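Local coordinates for protein CG1507-PB, isoform B (Drosophila melanogaster, PDB 5FGO) that recognises nucleic acids, probably with a preference for purine-rich sequences, and unwinds double strands as full-length Pur-alpha, of which this chain is repeat III, at the interface of chains A and B. Sequence-based numbering; all coordinates share one arbitrary frame. Chains: chain A/B, CG1507-PB, isoform B.

The interface of chains A and B. Residues chain A 25, 27, 44; chain B 52-56.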
loop_
_atom_site.group_PDB
_atom_site.type_symbol
_atom_site.label_atom_id
_atom_site.label_comp_id
_atom_site.label_asym_id
_atom_site.label_seq_id
_atom_site.Cartn_x
_atom_site.Cartn_y
_atom_site.Cartn_z
ATOM N N LYS A 25 5.543 -13.558 4.612
ATOM C CA LYS A 25 5.778 -12.130 4.605
ATOM C C LYS A 25 5.268 -11.449 5.839
ATOM O O LYS A 25 4.308 -11.888 6.468
ATOM C CB LYS A 25 5.127 -11.446 3.396
ATOM C CG LYS A 25 5.726 -11.770 2.042
ATOM C CD LYS A 25 4.994 -11.038 0.912
ATOM C CE LYS A 25 5.698 -11.245 -0.419
ATOM N NZ LYS A 25 4.933 -10.630 -1.540
ATOM N N PHE A 27 4.213 -7.420 6.981
ATOM C CA PHE A 27 4.020 -6.034 6.628
ATOM C C PHE A 27 4.037 -5.212 7.913
ATOM O O PHE A 27 3.400 -5.569 8.906
ATOM C CB PHE A 27 2.690 -5.858 5.876
ATOM C CG PHE A 27 2.678 -6.523 4.523
ATOM C CD1 PHE A 27 3.235 -5.908 3.419
ATOM C CD2 PHE A 27 2.125 -7.790 4.368
ATOM C CE1 PHE A 27 3.229 -6.540 2.193
ATOM C CE2 PHE A 27 2.116 -8.409 3.136
ATOM C CZ PHE A 27 2.669 -7.783 2.053
ATOM N N GLU A 44 7.642 -4.339 3.433
ATOM C CA GLU A 44 7.416 -5.751 3.158
ATOM C C GLU A 44 8.656 -6.568 3.494
ATOM O O GLU A 44 9.743 -6.276 2.988
ATOM C CB GLU A 44 7.076 -5.948 1.689
ATOM C CG GLU A 44 7.194 -7.377 1.190
ATOM C CD GLU A 44 6.810 -7.497 -0.281
ATOM O OE1 GLU A 44 6.181 -6.551 -0.797
ATOM O OE2 GLU A 44 7.172 -8.503 -0.934
ATOM N N SER B 52 8.923 -1.265 -4.716
ATOM C CA SER B 52 7.525 -1.692 -4.683
ATOM C C SER B 52 7.243 -2.650 -3.536
ATOM O O SER B 52 8.158 -3.152 -2.897
ATOM C CB SER B 52 7.117 -2.345 -5.996
ATOM O OG SER B 52 7.726 -3.611 -6.156
ATOM N N ILE B 53 5.967 -2.824 -3.230
ATOM C CA ILE B 53 5.521 -3.913 -2.375
ATOM C C ILE B 53 4.461 -4.765 -3.068
ATOM O O ILE B 53 3.767 -4.313 -3.972
ATOM C CB ILE B 53 4.936 -3.424 -1.063
ATOM C CG1 ILE B 53 3.766 -2.472 -1.364
ATOM C CG2 ILE B 53 6.031 -2.788 -0.227
ATOM C CD1 ILE B 53 2.954 -2.094 -0.170
ATOM N N THR B 54 4.348 -6.005 -2.626
ATOM C CA THR B 54 3.441 -6.952 -3.227
ATOM C C THR B 54 2.512 -7.552 -2.169
ATOM O O THR B 54 2.946 -8.175 -1.199
ATOM C CB THR B 54 4.221 -8.035 -3.975
ATOM O OG1 THR B 54 4.655 -7.482 -5.213
ATOM C CG2 THR B 54 3.338 -9.198 -4.319
ATOM N N ILE B 55 1.218 -7.353 -2.389
ATOM C CA ILE B 55 0.192 -7.722 -1.437
ATOM C C ILE B 55 -0.668 -8.771 -2.071
ATOM O O ILE B 55 -1.265 -8.512 -3.109
ATOM C CB ILE B 55 -0.692 -6.539 -1.052
ATOM C CG1 ILE B 55 0.156 -5.346 -0.644
ATOM C CG2 ILE B 55 -1.628 -6.914 0.059
ATOM C CD1 ILE B 55 -0.595 -4.055 -0.639
ATOM N N PRO B 56 -0.717 -9.963 -1.467
ATOM C CA PRO B 56 -1.571 -11.055 -1.956
ATOM C C PRO B 56 -3.018 -10.683 -1.716
ATOM O O PRO B 56 -3.273 -10.010 -0.712
ATOM C CB PRO B 56 -1.181 -12.254 -1.087
ATOM C CG PRO B 56 -0.047 -11.781 -0.216
ATOM C CD PRO B 56 -0.063 -10.295 -0.196
#
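A:Phe27 and A:Glu44 bring the carbon surface of chain A against the strand B:49-56, and the patch exemplifies how side chains of one chain can grip the main-chain N-H and C=O of a strand in its partner. It is one part of the interface between two copies of Pur-alpha repeat III, where strands 25-33 and 38-46 of chain A meet strand 49-56 of chain B; the two-chain assembly of the crystal, which may be the biological dimer, is two-fold symmetric, so the patch recurs with the chains exchanged. At its apolar centre, CB of A:Glu44 packs on the branch methyl CG2 of B:Ile53 at 3.8 Å. The ring of A:Phe27 points its far edge at the same strand, CZ standing 4.3 Å from CD of B:Pro56. That edge also meets the carbonyl oxygen of B:Thr54, which lies in the plane of the ring 3.3 Å from CZ, so the aromatic rim, and not a face, is turned to the main chain.

Outward from this small apolar contact the patch becomes polar. A:Glu44 runs out from the strand 38-46 with CG anti to the backbone N (chi1 164°) and an extended chain beyond, which carries its carboxylate across to B:Thr54. There OE1 accepts the amide N-H of B:Thr54 at 2.6 Å, nearly straight (164° at H), on the syn side of the carboxylate and somewhat out of its plane. Replacing A:Glu44 with an alanine would probably leave the amide of B:Thr54 without this acceptor.

At the rim, A:Lys25 is poorly ordered, and its part is correspondingly less certain. As modelled, its side chain passes obliquely over that of B:Thr54 and its NZ pairs with OE2 of A:Glu44 at 3.1 Å, a salt bridge within chain A whose hydrogen bond is weak; a positive charge there may steady the carboxylate for its task across the interface. The same NZ of A:Lys25 donates to the carbonyl O of B:Thr54 at 3.2 Å, approaching from above the carbonyl plane.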